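Local coordinates for protein purine nucleoside phosphorylase (Grouper iridovirus, PDB 3KHS) that probably catalyses the phosphorolysis of purine nucleosides to the free base and ribose 1-phosphate, in purine nucleoside salvage, at residues 26-31 with 75-80; 125-130 with 234-239; 131-136 with 209-214; 187-192 with 215-220. All coordinates share one frame; numbering follows the deposited sequence.

Interaction 1: 26-31 with 75-80; sequences IVCGSG and CVCMKG. With PO4 (phosphate ion), chain G.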
loop_
_atom_site.group_PDB
_atom_site.type_symbol
_atom_site.label_atom_id
_atom_site.label_comp_id
_atom_site.label_asym_id
_atom_site.label_seq_id
_atom_site.Cartn_x
_atom_site.Cartn_y
_atom_site.Cartn_z
ATOM N N ILE B 26 -12.415 -19.118 -17.660
ATOM C CA ILE B 26 -13.282 -18.895 -16.509
ATOM C C ILE B 26 -12.465 -19.051 -15.226
ATOM O O ILE B 26 -11.667 -19.976 -15.115
ATOM C CB ILE B 26 -14.446 -19.935 -16.422
ATOM C CG1 ILE B 26 -15.180 -20.040 -17.757
ATOM C CG2 ILE B 26 -15.423 -19.542 -15.290
ATOM C CD1 ILE B 26 -16.136 -21.213 -17.818
ATOM N N VAL B 27 -12.677 -18.148 -14.268
ATOM C CA VAL B 27 -11.996 -18.203 -12.972
ATOM C C VAL B 27 -13.122 -18.334 -11.953
ATOM O O VAL B 27 -13.960 -17.436 -11.853
ATOM C CB VAL B 27 -11.238 -16.887 -12.648
ATOM C CG1 VAL B 27 -10.405 -17.055 -11.360
ATOM C CG2 VAL B 27 -10.349 -16.495 -13.785
ATOM N N CYS B 28 -13.161 -19.439 -11.211
ATOM C CA CYS B 28 -14.193 -19.626 -10.197
ATOM C C CYS B 28 -13.773 -19.064 -8.840
ATOM O O CYS B 28 -12.735 -19.447 -8.277
ATOM C CB CYS B 28 -14.510 -21.107 -10.007
ATOM S SG CYS B 28 -15.030 -21.898 -11.508
ATOM N N GLY B 29 -14.598 -18.175 -8.304
ATOM C CA GLY B 29 -14.299 -17.596 -7.013
ATOM C C GLY B 29 -14.648 -18.520 -5.870
ATOM O O GLY B 29 -14.858 -19.720 -6.080
ATOM N N SER B 30 -14.729 -17.964 -4.662
ATOM C CA SER B 30 -15.045 -18.781 -3.492
ATOM C C SER B 30 -16.430 -19.427 -3.510
ATOM O O SER B 30 -17.440 -18.736 -3.628
ATOM C CB SER B 30 -14.886 -17.958 -2.215
ATOM O OG SER B 30 -13.539 -17.598 -2.053
ATOM N N GLY B 31 -16.449 -20.757 -3.379
ATOM C CA GLY B 31 -17.690 -21.513 -3.381
ATOM C C GLY B 31 -18.377 -21.597 -4.740
ATOM O O GLY B 31 -19.495 -22.103 -4.848
ATOM N N CYS B 75 -13.444 -23.965 -23.613
ATOM C CA CYS B 75 -13.076 -23.156 -22.462
ATOM C C CYS B 75 -12.024 -23.830 -21.591
ATOM O O CYS B 75 -11.830 -25.061 -21.642
ATOM C CB CYS B 75 -14.318 -22.913 -21.558
ATOM S SG CYS B 75 -15.892 -22.346 -22.308
ATOM N N VAL B 76 -11.368 -22.994 -20.787
ATOM C CA VAL B 76 -10.410 -23.435 -19.781
ATOM C C VAL B 76 -10.999 -22.800 -18.516
ATOM O O VAL B 76 -11.297 -21.607 -18.500
ATOM C CB VAL B 76 -8.954 -22.921 -20.029
ATOM C CG1 VAL B 76 -8.931 -21.456 -20.209
ATOM C CG2 VAL B 76 -8.081 -23.290 -18.842
ATOM N N CYS B 77 -11.199 -23.605 -17.477
ATOM C CA CYS B 77 -11.783 -23.114 -16.241
ATOM C C CYS B 77 -10.899 -23.339 -15.028
ATOM O O CYS B 77 -10.462 -24.459 -14.772
ATOM C CB CYS B 77 -13.124 -23.792 -15.996
ATOM S SG CYS B 77 -13.895 -23.460 -14.353
ATOM N N MET B 78 -10.638 -22.259 -14.291
ATOM C CA MET B 78 -9.847 -22.300 -13.071
ATOM C C MET B 78 -10.787 -22.602 -11.912
ATOM O O MET B 78 -11.696 -21.827 -11.635
ATOM C CB MET B 78 -9.177 -20.938 -12.819
ATOM C CG MET B 78 -7.805 -20.711 -13.543
ATOM S SD MET B 78 -7.010 -19.131 -13.195
ATOM C CE MET B 78 -6.231 -19.413 -11.621
ATOM N N LYS B 79 -10.596 -23.744 -11.258
ATOM C CA LYS B 79 -11.394 -24.093 -10.092
ATOM C C LYS B 79 -10.523 -23.710 -8.895
ATOM O O LYS B 79 -9.825 -24.545 -8.334
ATOM C CB LYS B 79 -11.720 -25.593 -10.070
ATOM C CG LYS B 79 -12.930 -25.962 -10.930
ATOM C CD LYS B 79 -13.380 -27.389 -10.729
ATOM C CE LYS B 79 -14.158 -27.569 -9.436
ATOM N NZ LYS B 79 -14.925 -28.872 -9.430
ATOM N N GLY B 80 -10.550 -22.427 -8.537
ATOM C CA GLY B 80 -9.754 -21.940 -7.431
ATOM C C GLY B 80 -8.797 -20.928 -8.010
ATOM O O GLY B 80 -8.339 -21.098 -9.135
HETATM P P PO4 G . -12.768 -14.797 -3.942
HETATM O O1 PO4 G . -14.055 -15.267 -4.521
HETATM O O2 PO4 G . -11.628 -15.488 -4.624
HETATM O O3 PO4 G . -12.625 -13.325 -4.145
HETATM O O4 PO4 G . -12.747 -15.104 -2.487
#
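Ile26 and Val27 pair in parallel with Cys77 and Met78, the axes of strands 26-28 and 75-79 running 17° apart and coming within 4.5 Å. Three backbone bonds set the register: Ile26 N donates to Val76 O at 2.9 Å, Met78 N to Ile26 O, and Cys28 N to Met78 O. The second is nearly straight at its hydrogen (177°). Cys77 CA-H makes a weaker contact with the same oxygen of Ile26.

On one face of the sheet lie Ile26, Cys28 and Cys77. The SG of Cys77, anti to its backbone N (chi1 172°), stands 3.4 Å from Cys28 SG, while CB of Ile26 packs against CB of Cys77 at 4.1 Å. On the other face Val27 CG2 and Met78 SD meet at 4.3 Å.

The loop after strand 24-28 carries Ser30 to a phosphate ion, probably from the crystallisation liquor: Ser30 N donates to O1 at 2.8 Å and Ser30 OG to O4 at 2.7 Å. With Arg81, His83, Ala113 and Ser217 as further ligands, the ion marks what is consistent with the phosphate site of this phosphorylase family. Strand 107-116 flanks strand 24-28, binding the backbone of Val27, and strand 64-70 flanks 73-79; helix 95-102 covers the Val27 and Met78 face through Met97, Pro96 and Phe100.

Interaction 2: 125-130 with 234-239; sequences DFMVVR and AVSLIS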
loop_
_atom_site.group_PDB
_atom_site.type_symbol
_atom_site.label_atom_id
_atom_site.label_comp_id
_atom_site.label_asym_id
_atom_site.label_seq_id
_atom_site.Cartn_x
_atom_site.Cartn_y
_atom_site.Cartn_z
ATOM N N ASP B 125 -27.396 -11.653 -3.877
ATOM C CA ASP B 125 -27.419 -10.878 -5.115
ATOM C C ASP B 125 -26.136 -11.072 -5.921
ATOM O O ASP B 125 -25.136 -11.595 -5.428
ATOM C CB ASP B 125 -27.558 -9.383 -4.838
ATOM C CG ASP B 125 -28.938 -8.989 -4.346
ATOM O OD1 ASP B 125 -29.798 -9.886 -4.179
ATOM O OD2 ASP B 125 -29.151 -7.769 -4.126
ATOM N N PHE B 126 -26.184 -10.629 -7.174
ATOM C CA PHE B 126 -25.045 -10.682 -8.073
ATOM C C PHE B 126 -24.693 -9.246 -8.430
ATOM O O PHE B 126 -25.580 -8.426 -8.645
ATOM C CB PHE B 126 -25.411 -11.403 -9.372
ATOM C CG PHE B 126 -25.512 -12.905 -9.257
ATOM C CD1 PHE B 126 -26.091 -13.646 -10.282
ATOM C CD2 PHE B 126 -25.019 -13.575 -8.161
ATOM C CE1 PHE B 126 -26.173 -15.031 -10.208
ATOM C CE2 PHE B 126 -25.099 -14.970 -8.085
ATOM C CZ PHE B 126 -25.677 -15.691 -9.112
ATOM N N MET B 127 -23.409 -8.928 -8.488
ATOM C CA MET B 127 -23.012 -7.591 -8.902
ATOM C C MET B 127 -22.064 -7.739 -10.072
ATOM O O MET B 127 -20.935 -8.196 -9.915
ATOM C CB MET B 127 -22.294 -6.793 -7.810
ATOM C CG MET B 127 -21.936 -5.405 -8.332
ATOM S SD MET B 127 -20.796 -4.437 -7.394
ATOM C CE MET B 127 -19.244 -5.037 -8.037
ATOM N N VAL B 128 -22.549 -7.371 -11.245
ATOM C CA VAL B 128 -21.755 -7.410 -12.449
ATOM C C VAL B 128 -20.798 -6.237 -12.266
ATOM O O VAL B 128 -21.232 -5.137 -11.894
ATOM C CB VAL B 128 -22.668 -7.205 -13.683
ATOM C CG1 VAL B 128 -21.855 -6.795 -14.873
ATOM C CG2 VAL B 128 -23.436 -8.487 -13.968
ATOM N N VAL B 129 -19.510 -6.455 -12.530
ATOM C CA VAL B 129 -18.523 -5.403 -12.320
ATOM C C VAL B 129 -18.320 -4.450 -13.474
ATOM O O VAL B 129 -17.972 -4.862 -14.577
ATOM C CB VAL B 129 -17.140 -6.000 -11.917
ATOM C CG1 VAL B 129 -16.163 -4.887 -11.608
ATOM C CG2 VAL B 129 -17.308 -6.897 -10.718
ATOM N N ARG B 130 -18.519 -3.164 -13.212
ATOM C CA ARG B 130 -18.365 -2.167 -14.255
ATOM C C ARG B 130 -17.033 -1.461 -14.138
ATOM O O ARG B 130 -16.544 -0.876 -15.092
ATOM C CB ARG B 130 -19.502 -1.129 -14.200
ATOM C CG ARG B 130 -19.317 -0.058 -13.142
ATOM C CD ARG B 130 -20.342 1.092 -13.247
ATOM N NE ARG B 130 -19.697 2.359 -12.884
ATOM C CZ ARG B 130 -19.916 3.013 -11.751
ATOM N NH1 ARG B 130 -20.779 2.537 -10.867
ATOM N NH2 ARG B 130 -19.245 4.121 -11.483
ATOM N N ALA B 234 -16.576 -9.715 -15.054
ATOM C CA ALA B 234 -16.463 -10.203 -13.686
ATOM C C ALA B 234 -17.806 -10.044 -12.992
ATOM O O ALA B 234 -18.447 -9.003 -13.113
ATOM C CB ALA B 234 -15.393 -9.430 -12.953
ATOM N N VAL B 235 -18.232 -11.086 -12.289
ATOM C CA VAL B 235 -19.495 -11.068 -11.558
ATOM C C VAL B 235 -19.247 -11.444 -10.082
ATOM O O VAL B 235 -18.731 -12.523 -9.795
ATOM C CB VAL B 235 -20.506 -12.096 -12.165
ATOM C CG1 VAL B 235 -21.784 -12.161 -11.306
ATOM C CG2 VAL B 235 -20.875 -11.703 -13.602
ATOM N N SER B 236 -19.620 -10.565 -9.157
ATOM C CA SER B 236 -19.459 -10.846 -7.732
ATOM C C SER B 236 -20.762 -11.388 -7.135
ATOM O O SER B 236 -21.846 -10.889 -7.409
ATOM C CB SER B 236 -19.093 -9.571 -6.939
ATOM O OG SER B 236 -17.803 -9.068 -7.211
ATOM N N LEU B 237 -20.633 -12.418 -6.319
ATOM C CA LEU B 237 -21.769 -12.971 -5.617
ATOM C C LEU B 237 -21.712 -12.186 -4.290
ATOM O O LEU B 237 -20.712 -12.236 -3.582
ATOM C CB LEU B 237 -21.534 -14.470 -5.420
ATOM C CG LEU B 237 -22.420 -15.331 -4.537
ATOM C CD1 LEU B 237 -21.724 -15.492 -3.204
ATOM C CD2 LEU B 237 -23.803 -14.755 -4.393
ATOM N N ILE B 238 -22.747 -11.411 -3.984
ATOM C CA ILE B 238 -22.738 -10.647 -2.734
ATOM C C ILE B 238 -23.099 -11.631 -1.647
ATOM O O ILE B 238 -24.260 -11.859 -1.376
ATOM C CB ILE B 238 -23.753 -9.482 -2.752
ATOM C CG1 ILE B 238 -23.408 -8.517 -3.880
ATOM C CG2 ILE B 238 -23.732 -8.745 -1.428
ATOM C CD1 ILE B 238 -22.059 -7.881 -3.774
ATOM N N SER B 239 -22.083 -12.238 -1.043
ATOM C CA SER B 239 -22.315 -13.231 -0.004
ATOM C C SER B 239 -22.825 -12.666 1.332
ATOM O O SER B 239 -23.484 -13.368 2.087
ATOM C CB SER B 239 -21.042 -14.051 0.212
ATOM O OG SER B 239 -19.912 -13.220 0.373
HETATM O O HOH W 1 -17.672 -7.296 -16.061
#
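Phe126 meets Val235 and Leu237 across an antiparallel strand pair, and its side chain can be followed outward. Phe126 CB lies 4.2 Å from Val235 CG1. With CG anti to the carbonyl carbon (chi1 -76°), the ring crosses the Leu237 side chain at an angle: Phe126 CD2 lies near Leu237 CD2 and CA, and Phe126 CE2 is 3.9 Å from Leu237 CD2. That methyl sits in the ring plane, at the edge. Arg267, Met268 and Leu271 of helix 257-279 also pack on Phe126.

Val128 and Val235 continue this face, CG2 against CG2 at 4.1 Å. On the other face, Met127 CB touches Ile238 CD1.

Four backbone bonds join the strands. Met127 and Ser236 form a hydrogen-bonded pair, each N giving to the other's O; Ile238 N gives to Asp125 O and Val129 N to Ala234 O. A water bridges the end, accepting from Ala234 N at 2.8 Å and probably donating to Val129 O at 2.9 Å. In the mixed sheet strand 126-129 lies between 231-241, antiparallel, and 184-191, parallel, and the chain turns a corner at Arg130.

The contact is therefore mainly backbone polarity satisfied within an apolar setting. Its buried polar side chains look elsewhere for partners, Asp125 OD2 to His185 and to the backbone N of Arg122, Ser236 OG to Asn112, which leaves the pairing itself to peptide groups and hydrocarbon.

Interaction 3: 131-136 with 209-214; sequences DHINLP and MGSDAV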
loop_
_atom_site.group_PDB
_atom_site.type_symbol
_atom_site.label_atom_id
_atom_site.label_comp_id
_atom_site.label_asym_id
_atom_site.label_seq_id
_atom_site.Cartn_x
_atom_site.Cartn_y
_atom_site.Cartn_z
ATOM N N ASP B 131 -16.438 -1.512 -12.958
ATOM C CA ASP B 131 -15.154 -0.856 -12.747
ATOM C C ASP B 131 -14.578 -1.316 -11.415
ATOM O O ASP B 131 -15.285 -1.934 -10.626
ATOM C CB ASP B 131 -15.344 0.664 -12.742
ATOM C CG ASP B 131 -14.056 1.401 -13.014
ATOM O OD1 ASP B 131 -13.152 0.736 -13.525
ATOM O OD2 ASP B 131 -13.928 2.619 -12.762
ATOM N N HIS B 132 -13.297 -1.047 -11.161
ATOM C CA HIS B 132 -12.729 -1.448 -9.868
ATOM C C HIS B 132 -11.827 -0.390 -9.269
ATOM O O HIS B 132 -11.475 0.597 -9.916
ATOM C CB HIS B 132 -11.963 -2.801 -9.946
ATOM C CG HIS B 132 -10.616 -2.727 -10.616
ATOM N ND1 HIS B 132 -10.169 -3.700 -11.494
ATOM C CD2 HIS B 132 -9.638 -1.785 -10.571
ATOM C CE1 HIS B 132 -8.985 -3.352 -11.970
ATOM N NE2 HIS B 132 -8.640 -2.195 -11.425
ATOM N N ILE B 133 -11.497 -0.604 -8.003
ATOM C CA ILE B 133 -10.594 0.252 -7.245
ATOM C C ILE B 133 -9.624 -0.749 -6.628
ATOM O O ILE B 133 -9.990 -1.501 -5.713
ATOM C CB ILE B 133 -11.295 0.994 -6.103
ATOM C CG1 ILE B 133 -12.323 1.974 -6.653
ATOM C CG2 ILE B 133 -10.269 1.764 -5.294
ATOM C CD1 ILE B 133 -13.259 2.499 -5.572
ATOM N N ASN B 134 -8.404 -0.789 -7.163
ATOM C CA ASN B 134 -7.385 -1.719 -6.690
ATOM C C ASN B 134 -6.362 -1.058 -5.779
ATOM O O ASN B 134 -5.303 -0.603 -6.217
ATOM C CB ASN B 134 -6.694 -2.374 -7.887
ATOM C CG ASN B 134 -5.789 -3.507 -7.474
ATOM O OD1 ASN B 134 -6.165 -4.302 -6.642
ATOM N ND2 ASN B 134 -4.591 -3.592 -8.067
ATOM N N LEU B 135 -6.682 -0.999 -4.498
ATOM C CA LEU B 135 -5.775 -0.356 -3.540
ATOM C C LEU B 135 -4.347 -0.911 -3.513
ATOM O O LEU B 135 -3.402 -0.156 -3.582
ATOM C CB LEU B 135 -6.393 -0.391 -2.143
ATOM C CG LEU B 135 -7.768 0.317 -2.069
ATOM C CD1 LEU B 135 -8.395 0.017 -0.720
ATOM C CD2 LEU B 135 -7.635 1.851 -2.284
ATOM N N PRO B 136 -4.173 -2.235 -3.460
ATOM C CA PRO B 136 -2.792 -2.736 -3.431
ATOM C C PRO B 136 -1.993 -2.321 -4.664
ATOM O O PRO B 136 -0.786 -2.082 -4.586
ATOM C CB PRO B 136 -2.966 -4.243 -3.377
ATOM C CG PRO B 136 -4.292 -4.431 -2.729
ATOM C CD PRO B 136 -5.147 -3.330 -3.330
ATOM N N MET B 209 -14.984 6.214 -1.156
ATOM C CA MET B 209 -14.304 6.087 -2.460
ATOM C C MET B 209 -15.249 5.657 -3.581
ATOM O O MET B 209 -14.850 5.587 -4.738
ATOM C CB MET B 209 -13.128 5.102 -2.384
ATOM C CG MET B 209 -11.889 5.667 -1.766
ATOM S SD MET B 209 -10.783 4.360 -1.182
ATOM C CE MET B 209 -9.329 5.409 -0.713
ATOM N N GLY B 210 -16.489 5.354 -3.232
ATOM C CA GLY B 210 -17.440 4.939 -4.241
ATOM C C GLY B 210 -17.513 3.432 -4.468
ATOM O O GLY B 210 -17.873 2.984 -5.556
ATOM N N SER B 211 -17.182 2.642 -3.459
ATOM C CA SER B 211 -17.222 1.198 -3.619
ATOM C C SER B 211 -18.627 0.641 -3.409
ATOM O O SER B 211 -19.325 1.047 -2.477
ATOM C CB SER B 211 -16.302 0.521 -2.601
ATOM O OG SER B 211 -15.021 1.113 -2.538
ATOM N N ASP B 212 -19.027 -0.307 -4.251
ATOM C CA ASP B 212 -20.319 -0.942 -4.123
ATOM C C ASP B 212 -20.164 -2.284 -3.431
ATOM O O ASP B 212 -21.104 -2.798 -2.818
ATOM C CB ASP B 212 -20.957 -1.165 -5.497
ATOM C CG ASP B 212 -21.405 0.124 -6.146
ATOM O OD1 ASP B 212 -22.348 0.779 -5.621
ATOM O OD2 ASP B 212 -20.799 0.473 -7.174
ATOM N N ALA B 213 -18.981 -2.868 -3.559
ATOM C CA ALA B 213 -18.689 -4.157 -2.943
ATOM C C ALA B 213 -17.178 -4.238 -2.729
ATOM O O ALA B 213 -16.415 -3.552 -3.417
ATOM C CB ALA B 213 -19.180 -5.308 -3.843
ATOM N N VAL B 214 -16.753 -5.050 -1.763
ATOM C CA VAL B 214 -15.327 -5.197 -1.452
ATOM C C VAL B 214 -14.926 -6.658 -1.357
ATOM O O VAL B 214 -15.632 -7.478 -0.767
ATOM C CB VAL B 214 -14.967 -4.487 -0.125
ATOM C CG1 VAL B 214 -15.786 -5.052 1.020
ATOM C CG2 VAL B 214 -13.490 -4.631 0.168
#
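Ile133 and Leu135 pack on Met209 in a small apolar contact that joins the end of strand 131-134 and the start of helix 135-138 to the turn between helix 200-208 and strand 213-215. The segments bury 163 Å² between them and keep their backbones apart, the nearest CA atoms, those of Ile133 and Ser211, being 7.6 Å from each other.

Ile133 reaches across with its delta methyl. CG1 is anti to the carbonyl carbon (chi1 -65°) and the chain then extends, placing CD1 4.1 Å from Met209 CB, 3.6 Å from Met209 O and 3.8 Å from Ser211 OG. One methyl thus lies against both a carbonyl and a hydroxyl, but that hydroxyl has its polar partner in Leu206 O, in the helix before the turn. Met209 is extended beyond CG, which carries its sulfur along to Leu135: SD and Leu135 CD2 are 4.2 Å apart, the two side chains crossing at a slant.

The turn has a definite form. Gly210, with positive phi (92°), is the first residue to leave helical angles after helix 200-208, and two bonds back into the last turn make it a Schellman motif.

Strand 184-191 pairs with both 131-134 and 213-215, and Cys190 touches Leu135 and Ser211. Ile205 of a second subunit packs on both Ile133 and Met209, making this contact part of a subunit interface.

Interaction 4: 187-192 with 215-220; sequences GVYCCV and GMSTAP. With PO4 (phosphate ion), chain G.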
loop_
_atom_site.group_PDB
_atom_site.type_symbol
_atom_site.label_atom_id
_atom_site.label_comp_id
_atom_site.label_asym_id
_atom_site.label_seq_id
_atom_site.Cartn_x
_atom_site.Cartn_y
_atom_site.Cartn_z
ATOM N N GLY B 187 -21.996 -2.570 -10.573
ATOM C CA GLY B 187 -21.303 -1.610 -9.745
ATOM C C GLY B 187 -19.788 -1.687 -9.693
ATOM O O GLY B 187 -19.127 -2.408 -10.466
ATOM N N VAL B 188 -19.238 -0.926 -8.749
ATOM C CA VAL B 188 -17.804 -0.818 -8.574
ATOM C C VAL B 188 -17.222 -1.791 -7.552
ATOM O O VAL B 188 -17.671 -1.822 -6.403
ATOM C CB VAL B 188 -17.451 0.631 -8.179
ATOM C CG1 VAL B 188 -15.944 0.802 -8.112
ATOM C CG2 VAL B 188 -18.055 1.591 -9.173
ATOM N N TYR B 189 -16.225 -2.578 -7.969
ATOM C CA TYR B 189 -15.581 -3.562 -7.058
ATOM C C TYR B 189 -14.314 -2.995 -6.448
ATOM O O TYR B 189 -13.424 -2.567 -7.161
ATOM C CB TYR B 189 -15.224 -4.867 -7.792
ATOM C CG TYR B 189 -14.573 -5.921 -6.924
ATOM C CD1 TYR B 189 -15.284 -7.044 -6.483
ATOM C CD2 TYR B 189 -13.217 -5.832 -6.602
ATOM C CE1 TYR B 189 -14.637 -8.081 -5.741
ATOM C CE2 TYR B 189 -12.581 -6.838 -5.879
ATOM C CZ TYR B 189 -13.285 -7.953 -5.463
ATOM O OH TYR B 189 -12.562 -8.946 -4.836
ATOM N N CYS B 190 -14.239 -2.958 -5.130
ATOM C CA CYS B 190 -13.027 -2.448 -4.483
ATOM C C CYS B 190 -12.196 -3.622 -3.986
ATOM O O CYS B 190 -12.673 -4.443 -3.197
ATOM C CB CYS B 190 -13.346 -1.513 -3.299
ATOM S SG CYS B 190 -11.874 -0.956 -2.340
ATOM N N CYS B 191 -10.958 -3.689 -4.459
ATOM C CA CYS B 191 -10.058 -4.758 -4.075
ATOM C C CYS B 191 -9.083 -4.332 -2.978
ATOM O O CYS B 191 -8.396 -3.311 -3.109
ATOM C CB CYS B 191 -9.255 -5.229 -5.302
ATOM S SG CYS B 191 -8.138 -6.604 -4.910
ATOM N N VAL B 192 -9.016 -5.117 -1.912
ATOM C CA VAL B 192 -8.087 -4.842 -0.801
ATOM C C VAL B 192 -7.219 -6.070 -0.596
ATOM O O VAL B 192 -7.548 -7.164 -1.081
ATOM C CB VAL B 192 -8.820 -4.564 0.526
ATOM C CG1 VAL B 192 -9.601 -3.266 0.400
ATOM C CG2 VAL B 192 -9.740 -5.754 0.880
ATOM N N GLY B 215 -13.797 -6.981 -1.977
ATOM C CA GLY B 215 -13.292 -8.340 -1.948
ATOM C C GLY B 215 -11.763 -8.354 -2.003
ATOM O O GLY B 215 -11.136 -7.310 -2.102
ATOM N N MET B 216 -11.145 -9.525 -1.978
ATOM C CA MET B 216 -9.694 -9.557 -1.973
ATOM C C MET B 216 -9.057 -10.185 -3.216
ATOM O O MET B 216 -7.968 -10.786 -3.129
ATOM C CB MET B 216 -9.219 -10.264 -0.701
ATOM C CG MET B 216 -9.810 -9.671 0.605
ATOM S SD MET B 216 -9.764 -10.860 1.966
ATOM C CE MET B 216 -10.615 -9.969 3.270
ATOM N N SER B 217 -9.707 -10.010 -4.371
ATOM C CA SER B 217 -9.192 -10.586 -5.616
ATOM C C SER B 217 -9.688 -9.884 -6.853
ATOM O O SER B 217 -10.031 -8.708 -6.827
ATOM C CB SER B 217 -9.613 -12.044 -5.741
ATOM O OG SER B 217 -11.002 -12.134 -5.984
ATOM N N THR B 218 -9.687 -10.630 -7.957
ATOM C CA THR B 218 -10.197 -10.151 -9.247
ATOM C C THR B 218 -9.545 -8.965 -9.937
ATOM O O THR B 218 -9.189 -9.056 -11.097
ATOM C CB THR B 218 -11.698 -9.849 -9.103
ATOM O OG1 THR B 218 -12.371 -11.058 -8.731
ATOM C CG2 THR B 218 -12.301 -9.292 -10.410
ATOM N N ALA B 219 -9.403 -7.844 -9.234
ATOM C CA ALA B 219 -8.833 -6.643 -9.838
ATOM C C ALA B 219 -7.442 -6.828 -10.426
ATOM O O ALA B 219 -7.195 -6.402 -11.553
ATOM C CB ALA B 219 -8.811 -5.481 -8.815
ATOM N N PRO B 220 -6.492 -7.421 -9.658
ATOM C CA PRO B 220 -5.174 -7.587 -10.247
ATOM C C PRO B 220 -5.225 -8.549 -11.428
ATOM O O PRO B 220 -4.443 -8.411 -12.352
ATOM C CB PRO B 220 -4.309 -8.108 -9.077
ATOM C CG PRO B 220 -5.280 -8.818 -8.256
ATOM C CD PRO B 220 -6.470 -7.864 -8.258
HETATM P P PO4 G . -12.768 -14.797 -3.942
HETATM O O1 PO4 G . -14.055 -15.267 -4.521
HETATM O O2 PO4 G . -11.628 -15.488 -4.624
HETATM O O3 PO4 G . -12.625 -13.325 -4.145
HETATM O O4 PO4 G . -12.747 -15.104 -2.487
#
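Tyr189 points its phenol across at the backbone of Gly215 to Ser217. CG is anti to the backbone N (chi1 180°), and Tyr189 OH ends 3.0 Å from Gly215 CA; a beta carbon at Gly215 would collide with that OH. Tyr189 OH accepts from Ser217 N at 3.1 Å, the angle at the hydrogen being 159°.

Cys191 CB lies in the plane of the tyrosine ring, at its edge, 3.7 Å from Tyr189 CE2. From there Cys191 turns toward the start of helix 219-227: its CB lies 3.5 Å from Ala219 CB, and its SG lies 3.9 Å from Pro220 CD. Val192 and Met216 approach aslant, CG2 to CG at 3.9 Å. The backbones hold this arrangement through a parallel bridge of Cys191 with Gly215, in which Gly215 N donates to Cys190 O and Val192 N to Gly215 O.

Ser217 faces away from strand 187-191 and donates from OG to the phosphate O3 at 2.7 Å, while Thr218 OG1 donates to Ser217 OG. Asn112 is a further partner of Thr218 OG1. The chemistry is that of a second shell: Tyr189 OH holds Ser217 N and so probably helps to position the serine, whose hydroxyl binds the anion, consistent with the phosphate site of a nucleoside phosphorylase.

In the fold
All four contacts reach one mixed, curled sheet. Interaction 1 closes first along the chain and lies apart, its centre 15 to 22 Å from the others. Interactions 3 and 4 are nested within the loop closed by interaction 2 and cross each other, their segments alternating; their centres are 6 Å apart. Strand 184-191 unites these three, pairing with 126-129, 131-134 and 213-215. Interactions 1 and 4 have nearest atoms about 6 Å apart, yet both reach the same phosphate, so an early loop and a late one converge on a single anion site. Interactions 2 and 3 have centres about 13 Å apart, Met127 SD touching Asp212 CB; interactions 3 and 4 both reach the neighbouring subunits of the trimer.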